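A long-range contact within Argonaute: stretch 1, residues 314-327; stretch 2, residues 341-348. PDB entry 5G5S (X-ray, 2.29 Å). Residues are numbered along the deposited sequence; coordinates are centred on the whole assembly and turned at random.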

# COMPACT_ATOMS: atom_id res chain seq x y z
N LEU A 314 -17.03 17.32 -5.53
CA LEU A 314 -17.74 16.10 -5.24
C LEU A 314 -19.22 16.41 -5.31
O LEU A 314 -19.63 17.56 -5.11
CB LEU A 314 -17.36 15.56 -3.84
CG LEU A 314 -15.88 15.25 -3.60
CD1 LEU A 314 -15.54 15.28 -2.12
CD2 LEU A 314 -15.46 13.93 -4.22
N LEU A 315 -20.03 15.40 -5.62
CA LEU A 315 -21.48 15.54 -5.68
C LEU A 315 -22.12 14.73 -4.57
O LEU A 315 -21.69 13.61 -4.28
CB LEU A 315 -22.03 15.12 -7.04
CG LEU A 315 -21.72 16.03 -8.22
CD1 LEU A 315 -22.09 15.35 -9.52
CD2 LEU A 315 -22.46 17.37 -8.11
N VAL A 316 -23.13 15.30 -3.94
CA VAL A 316 -23.94 14.75 -2.85
C VAL A 316 -25.37 15.17 -3.13
O VAL A 316 -25.59 16.05 -3.96
CB VAL A 316 -23.48 15.26 -1.46
CG1 VAL A 316 -22.29 14.48 -0.95
CG2 VAL A 316 -23.19 16.76 -1.47
N LYS A 317 -26.35 14.58 -2.43
CA LYS A 317 -27.73 15.02 -2.61
C LYS A 317 -28.06 16.08 -1.55
O LYS A 317 -27.41 16.13 -0.51
CB LYS A 317 -28.73 13.85 -2.56
CG LYS A 317 -28.46 12.70 -3.54
CD LYS A 317 -28.67 13.08 -5.01
CE LYS A 317 -28.80 11.87 -5.90
NZ LYS A 317 -30.08 11.15 -5.68
N ASP A 318 -29.04 16.97 -1.86
CA ASP A 318 -29.52 17.99 -0.93
C ASP A 318 -30.78 17.44 -0.24
O ASP A 318 -31.09 16.26 -0.43
CB ASP A 318 -29.80 19.34 -1.65
CG ASP A 318 -30.68 19.29 -2.89
OD1 ASP A 318 -31.64 18.48 -2.92
OD2 ASP A 318 -30.43 20.09 -3.83
N VAL A 319 -31.50 18.25 0.53
CA VAL A 319 -32.71 17.77 1.22
C VAL A 319 -33.86 17.31 0.27
O VAL A 319 -34.70 16.50 0.68
CB VAL A 319 -33.12 18.67 2.39
CG1 VAL A 319 -34.09 19.76 1.96
CG2 VAL A 319 -33.67 17.85 3.55
N ASN A 320 -33.85 17.78 -1.00
CA ASN A 320 -34.82 17.43 -2.04
C ASN A 320 -34.26 16.34 -2.98
O ASN A 320 -34.82 16.10 -4.06
CB ASN A 320 -35.22 18.68 -2.84
N LYS A 321 -33.16 15.67 -2.56
CA LYS A 321 -32.45 14.61 -3.28
C LYS A 321 -31.92 15.04 -4.66
O LYS A 321 -31.81 14.21 -5.57
CB LYS A 321 -33.26 13.30 -3.31
N ASN A 322 -31.55 16.34 -4.80
CA ASN A 322 -30.98 16.90 -6.03
C ASN A 322 -29.45 17.10 -5.89
O ASN A 322 -29.00 17.56 -4.84
CB ASN A 322 -31.67 18.21 -6.41
N PRO A 323 -28.64 16.74 -6.92
CA PRO A 323 -27.17 16.88 -6.81
C PRO A 323 -26.66 18.29 -6.54
O PRO A 323 -27.17 19.25 -7.12
CB PRO A 323 -26.66 16.32 -8.14
CG PRO A 323 -27.75 15.44 -8.63
CD PRO A 323 -29.01 16.14 -8.22
N THR A 324 -25.64 18.42 -5.66
CA THR A 324 -25.01 19.68 -5.26
C THR A 324 -23.49 19.55 -5.18
O THR A 324 -22.99 18.55 -4.67
CB THR A 324 -25.53 20.15 -3.89
OG1 THR A 324 -26.65 19.36 -3.48
CG2 THR A 324 -25.86 21.64 -3.87
N LYS A 325 -22.77 20.59 -5.65
CA LYS A 325 -21.31 20.64 -5.65
C LYS A 325 -20.74 20.93 -4.26
O LYS A 325 -21.13 21.91 -3.61
CB LYS A 325 -20.77 21.64 -6.69
CG LYS A 325 -20.23 20.97 -7.94
CD LYS A 325 -20.30 21.89 -9.15
CE LYS A 325 -19.02 22.65 -9.41
NZ LYS A 325 -18.27 22.08 -10.57
N ILE A 326 -19.82 20.07 -3.83
CA ILE A 326 -19.09 20.12 -2.57
C ILE A 326 -17.61 19.97 -2.96
O ILE A 326 -17.31 19.25 -3.90
CB ILE A 326 -19.65 19.02 -1.61
CG1 ILE A 326 -20.52 19.61 -0.48
CG2 ILE A 326 -18.62 17.99 -1.10
CD1 ILE A 326 -19.80 20.51 0.57
N TYR A 327 -16.71 20.71 -2.30
CA TYR A 327 -15.28 20.65 -2.65
C TYR A 327 -14.47 19.84 -1.65
O TYR A 327 -13.35 19.43 -1.96
CB TYR A 327 -14.70 22.06 -2.87
CG TYR A 327 -15.14 22.67 -4.18
CD1 TYR A 327 -16.32 23.39 -4.27
CD2 TYR A 327 -14.39 22.48 -5.34
CE1 TYR A 327 -16.76 23.92 -5.49
CE2 TYR A 327 -14.80 23.02 -6.56
CZ TYR A 327 -15.99 23.73 -6.63
OH TYR A 327 -16.41 24.27 -7.83
N ALA A 341 -26.22 25.01 8.94
CA ALA A 341 -25.37 24.29 7.98
C ALA A 341 -26.24 23.47 7.03
O ALA A 341 -27.24 22.87 7.46
CB ALA A 341 -24.40 23.38 8.71
N LYS A 342 -25.88 23.47 5.73
CA LYS A 342 -26.61 22.75 4.68
C LYS A 342 -26.61 21.24 4.92
O LYS A 342 -25.54 20.66 5.14
CB LYS A 342 -26.06 23.11 3.28
CG LYS A 342 -26.91 22.58 2.13
CD LYS A 342 -26.39 23.04 0.76
CE LYS A 342 -26.99 22.23 -0.37
NZ LYS A 342 -28.38 22.63 -0.69
N ILE A 343 -27.81 20.62 4.90
CA ILE A 343 -28.00 19.17 5.08
C ILE A 343 -27.70 18.45 3.76
O ILE A 343 -28.31 18.78 2.74
CB ILE A 343 -29.41 18.79 5.63
CG1 ILE A 343 -29.72 19.52 6.96
CG2 ILE A 343 -29.58 17.25 5.75
CD1 ILE A 343 -31.16 19.56 7.34
N TYR A 344 -26.78 17.47 3.80
CA TYR A 344 -26.36 16.66 2.66
C TYR A 344 -26.80 15.21 2.81
O TYR A 344 -26.59 14.60 3.87
CB TYR A 344 -24.84 16.73 2.47
CG TYR A 344 -24.32 18.13 2.21
CD1 TYR A 344 -24.70 18.84 1.08
CD2 TYR A 344 -23.41 18.72 3.08
CE1 TYR A 344 -24.21 20.12 0.83
CE2 TYR A 344 -22.90 20.00 2.83
CZ TYR A 344 -23.30 20.69 1.70
OH TYR A 344 -22.79 21.94 1.44
N LEU A 345 -27.42 14.65 1.75
CA LEU A 345 -27.93 13.28 1.72
C LEU A 345 -27.15 12.34 0.77
O LEU A 345 -26.56 12.82 -0.21
CB LEU A 345 -29.45 13.27 1.44
CG LEU A 345 -30.35 14.01 2.47
CD1 LEU A 345 -31.76 14.12 1.96
CD2 LEU A 345 -30.35 13.31 3.83
N PRO A 346 -27.09 11.02 1.07
CA PRO A 346 -26.30 10.11 0.22
C PRO A 346 -26.90 9.79 -1.14
O PRO A 346 -28.12 9.81 -1.29
CB PRO A 346 -26.18 8.85 1.08
CG PRO A 346 -27.42 8.84 1.88
CD PRO A 346 -27.68 10.28 2.21
N TYR A 347 -26.04 9.49 -2.11
CA TYR A 347 -26.42 9.10 -3.47
C TYR A 347 -27.10 7.75 -3.51
O TYR A 347 -28.04 7.58 -4.28
CB TYR A 347 -25.19 9.09 -4.41
CG TYR A 347 -25.14 10.26 -5.35
CD1 TYR A 347 -24.70 11.51 -4.91
CD2 TYR A 347 -25.55 10.14 -6.67
CE1 TYR A 347 -24.69 12.61 -5.77
CE2 TYR A 347 -25.53 11.23 -7.54
CZ TYR A 347 -25.09 12.46 -7.09
OH TYR A 347 -25.05 13.54 -7.94
N ASP A 348 -26.61 6.78 -2.70
CA ASP A 348 -27.17 5.43 -2.62
C ASP A 348 -26.82 4.73 -1.31
O ASP A 348 -25.69 4.83 -0.83
CB ASP A 348 -26.73 4.56 -3.83
CG ASP A 348 -27.50 3.26 -3.99
OD1 ASP A 348 -28.75 3.28 -3.89
OD2 ASP A 348 -26.86 2.22 -4.29

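A single residue pair supplies every hydrogen bond between these stretches: K317 N donates to L345 O (2.8 Å) and L345 N to K317 O (2.7 Å), closing one antiparallel bridge. Stretch 1 is itself a hairpin, its strands paired by bonds such as T324 N to V316 O (2.9 Å). A type I turn from D318 to K321 reverses the chain, and D318 steadies it: its carboxylate accepts N322 N at OD1 (2.8 Å).

Around the bridge, two tyrosines do most of the packing. K317 lays its aliphatic chain over a face of the Y347 ring, with CE 3.7 Å from the ring centroid; its ammonium NZ, 5.0 Å from that centroid, adds a cation-pi attraction. Lysine suits this place because it offers both methylenes and charge to one aromatic surface. Y347 OH lies 3.2 Å from P323 CB, a close van der Waals contact, and the proline's CG packs 4.3 Å from the ring carbon Y347 CZ.

Y344 meets two β-branched residues of the hairpin, V316 and I326. I326 CG1 sits over its ring face, 4.1 Å from the centroid, while V316 CG2 approaches Y344 CD1 at 3.6 Å; the aliphatic I326 suits the ring face, and the small V316 side chain packs close to the same tyrosine. Nearer the turn, L345 CD1 reaches D318 O at 3.3 Å. K342 extends so that its CE meets T324 CG2 at 3.7 Å, but K342 NZ remains 4.5 Å from D318 OD2, beyond a salt bridge.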